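Local coordinates for protein arginase (RocF) (Helicobacter pylori, PDB 4G3H) that probably hydrolyses L-arginine to urea and L-ornithine, using two manganese ions held in each subunit, at residues E82-M94 with D272-P284. Sequence-based numbering, arbitrary orientation.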
loop_
_atom_site.group_PDB
_atom_site.type_symbol
_atom_site.label_atom_id
_atom_site.label_comp_id
_atom_site.label_asym_id
_atom_site.label_seq_id
_atom_site.Cartn_x
_atom_site.Cartn_y
_atom_site.Cartn_z
ATOM N N GLU A 82 -16.657 -6.554 -6.615
ATOM C CA GLU A 82 -16.626 -6.165 -5.215
ATOM C C GLU A 82 -15.365 -5.392 -4.806
ATOM O O GLU A 82 -14.257 -5.737 -5.211
ATOM C CB GLU A 82 -16.784 -7.421 -4.363
ATOM C CG GLU A 82 -17.491 -7.184 -3.051
ATOM C CD GLU A 82 -18.253 -8.404 -2.593
ATOM O OE1 GLU A 82 -18.759 -8.399 -1.450
ATOM O OE2 GLU A 82 -18.351 -9.363 -3.386
ATOM N N PHE A 83 -15.549 -4.349 -3.996
ATOM C CA PHE A 83 -14.441 -3.513 -3.539
ATOM C C PHE A 83 -13.481 -4.303 -2.654
ATOM O O PHE A 83 -13.900 -4.979 -1.711
ATOM C CB PHE A 83 -14.961 -2.307 -2.758
ATOM C CG PHE A 83 -13.924 -1.248 -2.542
ATOM C CD1 PHE A 83 -13.719 -0.255 -3.494
ATOM C CD2 PHE A 83 -13.104 -1.278 -1.420
ATOM C CE1 PHE A 83 -12.707 0.693 -3.331
ATOM C CE2 PHE A 83 -12.088 -0.337 -1.250
ATOM C CZ PHE A 83 -11.891 0.647 -2.206
ATOM N N PRO A 84 -12.174 -4.225 -2.942
ATOM C CA PRO A 84 -11.212 -4.967 -2.129
ATOM C C PRO A 84 -10.442 -4.162 -1.080
ATOM O O PRO A 84 -9.872 -3.103 -1.371
ATOM C CB PRO A 84 -10.281 -5.543 -3.180
ATOM C CG PRO A 84 -10.141 -4.361 -4.120
ATOM C CD PRO A 84 -11.565 -3.809 -4.220
ATOM N N LEU A 85 -10.436 -4.669 0.147
ATOM C CA LEU A 85 -9.676 -4.046 1.224
ATOM C C LEU A 85 -8.510 -5.014 1.404
ATOM O O LEU A 85 -8.706 -6.177 1.755
ATOM C CB LEU A 85 -10.501 -3.954 2.508
ATOM C CG LEU A 85 -9.691 -3.473 3.714
ATOM C CD1 LEU A 85 -8.992 -2.162 3.397
ATOM C CD2 LEU A 85 -10.612 -3.321 4.903
ATOM N N ILE A 86 -7.298 -4.533 1.159
ATOM C CA ILE A 86 -6.119 -5.386 1.228
ATOM C C ILE A 86 -5.141 -5.125 2.376
ATOM O O ILE A 86 -4.517 -4.068 2.443
ATOM C CB ILE A 86 -5.329 -5.290 -0.096
ATOM C CG1 ILE A 86 -6.273 -5.543 -1.274
ATOM C CG2 ILE A 86 -4.185 -6.296 -0.101
ATOM C CD1 ILE A 86 -5.756 -5.010 -2.576
ATOM N N LEU A 87 -5.029 -6.034 3.214
ATOM C CA LEU A 87 -4.036 -6.111 4.187
ATOM C C LEU A 87 -2.780 -6.818 3.770
ATOM O O LEU A 87 -2.664 -7.857 3.926
ATOM C CB LEU A 87 -4.562 -6.469 5.560
ATOM C CG LEU A 87 -5.944 -6.121 5.973
ATOM C CD1 LEU A 87 -6.507 -6.735 6.909
ATOM C CD2 LEU A 87 -5.999 -4.899 6.296
ATOM N N SER A 88 -1.897 -6.047 3.287
ATOM C CA SER A 88 -0.681 -6.352 2.688
ATOM C C SER A 88 0.478 -6.948 3.476
ATOM O O SER A 88 1.262 -7.362 2.979
ATOM C CB SER A 88 -0.278 -5.349 1.680
ATOM O OG SER A 88 0.240 -4.319 2.136
ATOM N N SER A 89 0.399 -6.751 4.768
ATOM C CA SER A 89 1.248 -7.032 5.809
ATOM C C SER A 89 2.463 -6.152 5.795
ATOM O O SER A 89 2.545 -5.504 6.478
ATOM C CB SER A 89 1.696 -8.476 5.829
ATOM O OG SER A 89 2.320 -8.875 6.863
ATOM N N GLU A 90 3.252 -6.230 4.822
ATOM C CA GLU A 90 4.382 -5.467 4.560
ATOM C C GLU A 90 4.366 -4.687 3.292
ATOM O O GLU A 90 3.928 -5.163 2.423
ATOM C CB GLU A 90 5.655 -6.266 4.819
ATOM C CG GLU A 90 5.913 -7.394 4.043
ATOM C CD GLU A 90 7.157 -8.146 4.485
ATOM O OE1 GLU A 90 7.274 -8.748 5.517
ATOM O OE2 GLU A 90 8.010 -8.213 3.733
ATOM N N HIS A 91 4.775 -3.423 3.312
ATOM C CA HIS A 91 4.692 -2.640 2.097
ATOM C C HIS A 91 5.366 -3.214 0.865
ATOM O O HIS A 91 4.929 -2.948 -0.250
ATOM C CB HIS A 91 5.188 -1.212 2.330
ATOM C CG HIS A 91 4.244 -0.172 1.814
ATOM N ND1 HIS A 91 3.249 -0.464 0.905
ATOM C CD2 HIS A 91 4.130 1.146 2.086
ATOM C CE1 HIS A 91 2.561 0.633 0.643
ATOM N NE2 HIS A 91 3.076 1.624 1.347
ATOM N N ALA A 92 6.414 -4.006 1.041
ATOM C CA ALA A 92 7.095 -4.582 -0.111
ATOM C C ALA A 92 6.136 -5.397 -0.977
ATOM O O ALA A 92 6.336 -5.502 -2.183
ATOM C CB ALA A 92 8.268 -5.454 0.342
ATOM N N ASN A 93 5.092 -5.961 -0.365
ATOM C CA ASN A 93 4.115 -6.766 -1.109
ATOM C C ASN A 93 3.275 -5.936 -2.075
ATOM O O ASN A 93 2.580 -6.481 -2.934
ATOM C CB ASN A 93 3.176 -7.508 -0.152
ATOM C CG ASN A 93 3.891 -8.557 0.674
ATOM O OD1 ASN A 93 4.841 -9.184 0.209
ATOM N ND2 ASN A 93 3.423 -8.770 1.903
ATOM N N MET A 94 3.338 -4.617 -1.924
ATOM C CA MET A 94 2.582 -3.714 -2.779
ATOM C C MET A 94 2.958 -3.913 -4.250
ATOM O O MET A 94 2.128 -3.732 -5.134
ATOM C CB MET A 94 2.831 -2.261 -2.349
ATOM C CG MET A 94 2.085 -1.206 -3.148
ATOM S SD MET A 94 3.037 -0.560 -4.554
ATOM C CE MET A 94 1.846 0.613 -5.261
ATOM N N ASP A 272 -15.545 7.712 -6.668
ATOM C CA ASP A 272 -15.877 7.108 -7.958
ATOM C C ASP A 272 -14.777 6.329 -8.665
ATOM O O ASP A 272 -15.044 5.291 -9.270
ATOM C CB ASP A 272 -16.407 8.179 -8.913
ATOM C CG ASP A 272 -17.880 8.460 -8.712
ATOM O OD1 ASP A 272 -18.276 8.793 -7.577
ATOM O OD2 ASP A 272 -18.644 8.348 -9.695
ATOM N N ARG A 273 -13.544 6.816 -8.601
ATOM C CA ARG A 273 -12.451 6.135 -9.287
ATOM C C ARG A 273 -11.570 5.239 -8.411
ATOM O O ARG A 273 -10.712 4.525 -8.928
ATOM C CB ARG A 273 -11.585 7.166 -10.018
ATOM C CG ARG A 273 -12.300 7.878 -11.166
ATOM C CD ARG A 273 -11.415 8.953 -11.795
ATOM N NE ARG A 273 -11.191 10.075 -10.881
ATOM C CZ ARG A 273 -10.338 11.071 -11.105
ATOM N NH1 ARG A 273 -9.611 11.100 -12.218
ATOM N NH2 ARG A 273 -10.208 12.043 -10.213
ATOM N N LEU A 274 -11.775 5.280 -7.097
ATOM C CA LEU A 274 -10.995 4.449 -6.176
ATOM C C LEU A 274 -11.444 3.001 -6.338
ATOM O O LEU A 274 -12.592 2.677 -6.052
ATOM C CB LEU A 274 -11.228 4.896 -4.726
ATOM C CG LEU A 274 -10.449 4.165 -3.620
ATOM C CD1 LEU A 274 -8.948 4.390 -3.797
ATOM C CD2 LEU A 274 -10.892 4.683 -2.259
ATOM N N LYS A 275 -10.541 2.131 -6.787
ATOM C CA LYS A 275 -10.879 0.723 -6.989
ATOM C C LYS A 275 -10.256 -0.228 -5.970
ATOM O O LYS A 275 -10.561 -1.420 -5.964
ATOM C CB LYS A 275 -10.498 0.281 -8.411
ATOM C CG LYS A 275 -11.180 1.096 -9.501
ATOM C CD LYS A 275 -12.688 1.076 -9.314
ATOM C CE LYS A 275 -13.380 2.081 -10.219
ATOM N NZ LYS A 275 -14.848 2.146 -9.957
ATOM N N ALA A 276 -9.378 0.282 -5.115
ATOM C CA ALA A 276 -8.771 -0.568 -4.100
ATOM C C ALA A 276 -8.069 0.219 -3.014
ATOM O O ALA A 276 -7.576 1.325 -3.250
ATOM C CB ALA A 276 -7.786 -1.554 -4.741
ATOM N N VAL A 277 -8.046 -0.355 -1.814
ATOM C CA VAL A 277 -7.358 0.256 -0.692
ATOM C C VAL A 277 -6.499 -0.791 0.003
ATOM O O VAL A 277 -6.959 -1.898 0.319
ATOM C CB VAL A 277 -8.321 0.867 0.334
ATOM C CG1 VAL A 277 -7.520 1.432 1.494
ATOM C CG2 VAL A 277 -9.161 1.978 -0.317
ATOM N N GLU A 278 -5.242 -0.426 0.226
ATOM C CA GLU A 278 -4.273 -1.283 0.882
ATOM C C GLU A 278 -3.823 -0.602 2.176
ATOM O O GLU A 278 -3.436 0.573 2.158
ATOM C CB GLU A 278 -3.060 -1.476 -0.039
ATOM C CG GLU A 278 -1.937 -2.337 0.529
ATOM C CD GLU A 278 -0.596 -2.071 -0.146
ATOM O OE1 GLU A 278 -0.578 -1.511 -1.263
ATOM O OE2 GLU A 278 0.448 -2.429 0.436
ATOM N N VAL A 279 -3.893 -1.318 3.295
ATOM C CA VAL A 279 -3.439 -0.768 4.578
ATOM C C VAL A 279 -2.363 -1.741 5.015
ATOM O O VAL A 279 -2.588 -2.949 5.065
ATOM C CB VAL A 279 -4.576 -0.686 5.629
ATOM C CG1 VAL A 279 -4.033 -0.094 6.931
ATOM C CG2 VAL A 279 -5.705 0.192 5.108
ATOM N N THR A 280 -1.186 -1.220 5.330
ATOM C CA THR A 280 -0.065 -2.089 5.647
ATOM C C THR A 280 0.835 -1.610 6.782
ATOM O O THR A 280 0.680 -0.507 7.303
ATOM C CB THR A 280 0.795 -2.251 4.372
ATOM O OG1 THR A 280 1.730 -3.321 4.531
ATOM C CG2 THR A 280 1.552 -0.949 4.094
ATOM N N GLU A 281 1.783 -2.468 7.147
ATOM C CA GLU A 281 2.761 -2.186 8.191
ATOM C C GLU A 281 2.201 -2.042 9.601
ATOM O O GLU A 281 2.564 -1.124 10.342
ATOM C CB GLU A 281 3.581 -0.941 7.826
ATOM C CG GLU A 281 4.446 -1.091 6.566
ATOM C CD GLU A 281 5.523 -2.170 6.690
ATOM O OE1 GLU A 281 5.900 -2.521 7.826
ATOM O OE2 GLU A 281 6.007 -2.659 5.649
ATOM N N TYR A 282 1.293 -2.935 9.965
ATOM C CA TYR A 282 0.770 -2.932 11.318
ATOM C C TYR A 282 1.536 -4.049 12.008
ATOM O O TYR A 282 1.351 -5.217 11.683
ATOM C CB TYR A 282 -0.725 -3.235 11.352
ATOM C CG TYR A 282 -1.233 -3.453 12.755
ATOM C CD1 TYR A 282 -0.967 -2.526 13.761
ATOM C CD2 TYR A 282 -1.952 -4.594 13.088
ATOM C CE1 TYR A 282 -1.396 -2.730 15.063
ATOM C CE2 TYR A 282 -2.391 -4.812 14.391
ATOM C CZ TYR A 282 -2.106 -3.873 15.375
ATOM O OH TYR A 282 -2.519 -4.076 16.669
ATOM N N ASN A 283 2.418 -3.688 12.933
ATOM C CA ASN A 283 3.216 -4.670 13.659
ATOM C C ASN A 283 3.031 -4.457 15.160
ATOM O O ASN A 283 3.773 -3.704 15.789
ATOM C CB ASN A 283 4.696 -4.526 13.300
ATOM C CG ASN A 283 5.544 -5.656 13.863
ATOM O OD1 ASN A 283 5.183 -6.278 14.864
ATOM N ND2 ASN A 283 6.686 -5.916 13.229
ATOM N N PRO A 284 2.040 -5.129 15.756
ATOM C CA PRO A 284 1.772 -4.993 17.189
ATOM C C PRO A 284 2.873 -5.512 18.115
ATOM O O PRO A 284 2.948 -5.095 19.271
ATOM C CB PRO A 284 0.462 -5.761 17.364
ATOM C CG PRO A 284 0.591 -6.856 16.364
ATOM C CD PRO A 284 1.140 -6.125 15.146
HETATM O O HOH W 1 0.483 -5.186 8.718
HETATM O O HOH W 2 -1.600 -5.322 6.491
#
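I86 sits between V277 and V279 as the parallel strands 84-87 and 274-280 run side by side, their axes 4.8 Å apart and 21° askew. Its N donates almost straight to V277 O (2.8 Å), and its O accepts V279 N (2.9 Å). Past L87, water 2 bridges V279 O and S89 N, and the E281 N to S89 O hydrogen bond then joins the chains, its donor above the carbonyl plane. At the start of the pair, the F83 ring turns an edge to V277, CZ lying 3.6 Å from CG2. L85 lies on the same face as V277 and V279, which helix 293-309 covers. On the face of I86, E278 extends its chain, CG anti to the backbone N (chi1 179°), and OE2 takes the S88 OG proton at 2.6 Å on its anti side; OE1 is hydrogen-bonded to Y230 OH. T280 CG2 stands over the centre of the H91 ring, 3.6 Å from its centroid, while E281, bent at chi2 (-63°), brings OE2 to H91 N at 2.8 Å. These are two adjacent inner strands of the central parallel sheet of the arginase α/β fold, whose C-terminal strand ends and loops carry the dimanganese site; the H91 side chain lies about 2 Å from one manganese.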